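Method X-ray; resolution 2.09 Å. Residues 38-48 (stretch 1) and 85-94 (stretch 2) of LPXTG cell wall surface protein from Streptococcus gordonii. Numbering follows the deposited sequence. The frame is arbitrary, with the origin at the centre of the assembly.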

# COMPACT_ATOMS: atom_id res chain seq x y z
N VAL B 38 -15.67 4.71 7.31
CA VAL B 38 -15.07 6.00 6.99
C VAL B 38 -15.59 7.08 7.93
O VAL B 38 -16.74 7.04 8.37
CB VAL B 38 -15.35 6.41 5.53
CG1 VAL B 38 -16.85 6.64 5.33
CG2 VAL B 38 -14.59 7.67 5.17
N SER B 39 -14.72 8.02 8.28
CA SER B 39 -15.14 9.23 8.98
C SER B 39 -14.47 10.45 8.35
O SER B 39 -13.40 10.35 7.76
CB SER B 39 -14.82 9.14 10.48
OG SER B 39 -13.46 8.83 10.70
N VAL B 40 -15.13 11.59 8.42
CA VAL B 40 -14.58 12.81 7.88
C VAL B 40 -13.88 13.56 9.02
O VAL B 40 -14.53 14.00 9.96
CB VAL B 40 -15.68 13.70 7.26
CG1 VAL B 40 -15.12 15.05 6.83
CG2 VAL B 40 -16.32 12.99 6.06
N LEU B 41 -12.56 13.66 8.94
CA LEU B 41 -11.77 14.37 9.95
C LEU B 41 -11.95 15.88 9.78
O LEU B 41 -12.03 16.63 10.75
CB LEU B 41 -10.29 14.00 9.84
CG LEU B 41 -9.92 12.52 10.02
CD1 LEU B 41 -8.39 12.35 10.17
CD2 LEU B 41 -10.64 11.95 11.23
N SER B 42 -12.00 16.33 8.53
CA SER B 42 -12.39 17.70 8.26
C SER B 42 -12.80 17.80 6.81
O SER B 42 -12.41 16.97 5.99
CB SER B 42 -11.22 18.66 8.53
OG SER B 42 -10.16 18.44 7.61
N LYS B 43 -13.57 18.82 6.48
CA LYS B 43 -13.89 19.11 5.10
C LYS B 43 -14.19 20.60 4.99
O LYS B 43 -14.75 21.19 5.90
CB LYS B 43 -15.09 18.28 4.61
CG LYS B 43 -16.39 18.58 5.32
CD LYS B 43 -17.57 17.89 4.66
CE LYS B 43 -18.85 18.24 5.38
NZ LYS B 43 -19.92 17.24 5.12
N SER B 44 -13.81 21.22 3.88
CA SER B 44 -14.07 22.65 3.75
C SER B 44 -15.54 22.91 3.37
O SER B 44 -16.26 21.99 3.00
CB SER B 44 -13.10 23.28 2.75
OG SER B 44 -13.44 22.95 1.42
N GLN B 45 -15.99 24.16 3.46
CA GLN B 45 -17.38 24.48 3.15
C GLN B 45 -17.67 24.28 1.67
O GLN B 45 -18.82 24.30 1.24
CB GLN B 45 -17.74 25.90 3.56
CG GLN B 45 -17.85 26.10 5.05
CD GLN B 45 -17.92 27.57 5.41
OE1 GLN B 45 -17.54 27.97 6.51
NE2 GLN B 45 -18.41 28.39 4.49
N SER B 46 -16.62 24.10 0.89
CA SER B 46 -16.74 23.92 -0.55
C SER B 46 -17.34 22.55 -0.85
O SER B 46 -17.90 22.33 -1.92
CB SER B 46 -15.37 24.02 -1.22
OG SER B 46 -14.73 25.26 -0.91
N VAL B 47 -17.22 21.63 0.10
CA VAL B 47 -17.60 20.25 -0.16
C VAL B 47 -19.07 19.98 0.16
O VAL B 47 -19.55 20.30 1.24
CB VAL B 47 -16.72 19.27 0.63
CG1 VAL B 47 -17.25 17.85 0.46
CG2 VAL B 47 -15.28 19.35 0.18
N ASP B 48 -19.77 19.40 -0.81
CA ASP B 48 -21.13 18.92 -0.63
C ASP B 48 -21.06 17.41 -0.44
O ASP B 48 -20.75 16.68 -1.38
CB ASP B 48 -21.95 19.26 -1.86
CG ASP B 48 -23.42 18.96 -1.69
OD1 ASP B 48 -23.93 18.99 -0.56
OD2 ASP B 48 -24.08 18.70 -2.71
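Stretch 2 85-94: VFENPLSLKF

Stretch 2 lies alongside stretch 1 as an antiparallel β-strand neighbour: the axes of strands 38-40 and 89-94 approach to 4.6 Å, and their N-to-C directions make an angle of 151°. The pairing buries 699 Å² in total, counting both sides. Because the strands run in opposite senses, following stretch 2 from Val 85 to Phe 94 means reading stretch 1 backwards, from the turn at Ser 44 to Val 47 towards Val 38.

Val 85 is extended but makes no contact with stretch 1. Phe 86, also extended (phi/psi -121/103), directs its CA-to-CB bond toward stretch 1, and with chi1 in the m well its ring reaches the type I turn, where CD2 of Phe 86 lies 3.6 Å from CB of Ser 46. The chain then turns a corner at Glu 87 and Asn 88. The side chains of both lead away from stretch 1, and Asn 88 adopts positive phi and psi (36/59). Its carbonyl oxygen nevertheless takes part in a water-mediated link: water 2 donates to O of Asn 88 at 3.0 Å and is hydrogen-bonded to OG of Ser 42 at 2.7 Å.

Pro 89 fits against the turn. Its carbonyl oxygen accepts a hydrogen bond from the backbone, N of Ser 44 to O of Pro 89 at 2.8 Å, and the same oxygen receives a CA-H...O contact from CA of Lys 43 at 3.1 Å. Its ring packs against Val 47, with CB of Pro 89 3.7 Å from CG2 of Val 47.

From Leu 90 onward the backbone is extended, and side chains alternate between the two faces of the sheet. Leu 90 pairs with Lys 43 in a non-hydrogen-bonded position, the CA atoms being 4.3 Å apart. CD1 of Leu 90 touches CB of Lys 43 at 3.7 Å and CG1 of Val 40 at 4.0 Å, while the rest of the lysine side chain leads away.

Ser 91 faces a β-bulge. Its amide donates to stretch 1, N of Ser 91 to O of Ser 42 at 2.9 Å, whereas its carbonyl oxygen serves two consecutive amides: N of Leu 41 lies 2.9 Å from O of Ser 91, and N of Ser 42 makes a weak bond to that oxygen at 3.4 Å. This double use accommodates the extra residue, and the register shifts by one between Val 40 and Ser 42.

Beyond the bulge, Leu 92 pairs with Val 40, and CD2 of Leu 92 packs against CG2 of Val 40 at 3.6 Å. Lys 93 forms a reciprocal pair of hydrogen bonds with Ser 39: N of Ser 39 to O of Lys 93 at 2.7 Å, and N of Lys 93 to O of Ser 39 at 2.9 Å. Finally, Phe 94 lies opposite Val 38 on the face shared with Leu 90 and Leu 92. CG2 of Val 38 sits over one face of its ring, 4.0 Å from the centroid, in a CH-pi contact.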

# COMPACT_ATOMS: atom_id res chain seq x y z
N VAL B 85 -9.69 26.41 -7.79
CA VAL B 85 -8.81 25.62 -6.95
C VAL B 85 -9.39 25.44 -5.55
O VAL B 85 -9.79 26.41 -4.90
CB VAL B 85 -7.43 26.29 -6.81
CG1 VAL B 85 -6.53 25.47 -5.89
CG2 VAL B 85 -6.79 26.48 -8.17
N PHE B 86 -9.42 24.20 -5.08
CA PHE B 86 -9.93 23.89 -3.76
C PHE B 86 -8.83 23.21 -2.94
O PHE B 86 -8.49 22.04 -3.16
CB PHE B 86 -11.20 23.02 -3.87
CG PHE B 86 -12.29 23.65 -4.70
CD1 PHE B 86 -12.30 23.52 -6.07
CD2 PHE B 86 -13.28 24.43 -4.10
CE1 PHE B 86 -13.29 24.12 -6.84
CE2 PHE B 86 -14.27 25.05 -4.86
CZ PHE B 86 -14.28 24.88 -6.23
N GLU B 87 -8.24 24.00 -2.03
CA GLU B 87 -7.18 23.55 -1.13
C GLU B 87 -7.77 22.73 0.00
O GLU B 87 -8.80 23.09 0.58
CB GLU B 87 -6.44 24.75 -0.53
CG GLU B 87 -5.67 25.56 -1.57
CD GLU B 87 -5.04 26.84 -1.03
OE1 GLU B 87 -4.23 27.42 -1.77
OE2 GLU B 87 -5.35 27.29 0.11
N ASN B 88 -7.11 21.61 0.31
CA ASN B 88 -7.53 20.76 1.42
C ASN B 88 -9.03 20.66 1.63
O ASN B 88 -9.53 21.01 2.70
CB ASN B 88 -6.88 21.26 2.72
CG ASN B 88 -5.39 21.00 2.74
OD1 ASN B 88 -4.59 21.93 2.66
ND2 ASN B 88 -5.01 19.74 2.83
N PRO B 89 -9.76 20.18 0.61
CA PRO B 89 -11.23 20.19 0.75
C PRO B 89 -11.74 19.08 1.67
O PRO B 89 -12.85 19.17 2.21
CB PRO B 89 -11.72 19.95 -0.68
CG PRO B 89 -10.55 19.29 -1.40
CD PRO B 89 -9.32 19.87 -0.77
N LEU B 90 -10.95 18.04 1.84
CA LEU B 90 -11.45 16.82 2.44
C LEU B 90 -10.34 15.98 3.02
O LEU B 90 -9.37 15.64 2.32
CB LEU B 90 -12.23 16.00 1.40
CG LEU B 90 -12.92 14.76 1.96
CD1 LEU B 90 -13.95 15.17 3.01
CD2 LEU B 90 -13.60 13.95 0.85
N SER B 91 -10.50 15.62 4.28
CA SER B 91 -9.59 14.71 4.98
C SER B 91 -10.40 13.57 5.61
O SER B 91 -11.35 13.81 6.36
CB SER B 91 -8.82 15.48 6.06
OG SER B 91 -8.16 14.58 6.92
N LEU B 92 -10.01 12.33 5.32
CA LEU B 92 -10.79 11.18 5.77
C LEU B 92 -9.99 10.21 6.61
O LEU B 92 -8.79 10.08 6.47
CB LEU B 92 -11.32 10.39 4.57
CG LEU B 92 -12.18 11.20 3.60
CD1 LEU B 92 -12.45 10.40 2.35
CD2 LEU B 92 -13.49 11.60 4.29
N LYS B 93 -10.69 9.45 7.44
CA LYS B 93 -10.09 8.32 8.10
C LYS B 93 -10.96 7.08 7.86
O LYS B 93 -12.18 7.14 7.95
CB LYS B 93 -9.96 8.59 9.60
CG LYS B 93 -9.31 7.47 10.37
CD LYS B 93 -9.33 7.74 11.86
CE LYS B 93 -8.81 6.52 12.63
NZ LYS B 93 -8.59 6.87 14.07
N PHE B 94 -10.31 5.96 7.51
CA PHE B 94 -10.98 4.67 7.54
C PHE B 94 -10.44 3.91 8.73
O PHE B 94 -9.26 3.59 8.77
CB PHE B 94 -10.73 3.88 6.24
CG PHE B 94 -11.28 4.55 5.02
CD1 PHE B 94 -12.50 4.18 4.49
CD2 PHE B 94 -10.55 5.55 4.38
CE1 PHE B 94 -13.01 4.80 3.35
CE2 PHE B 94 -11.05 6.19 3.25
CZ PHE B 94 -12.29 5.81 2.73
O HOH W 1 -13.51 6.16 10.59
O HOH W 2 -10.06 19.02 4.94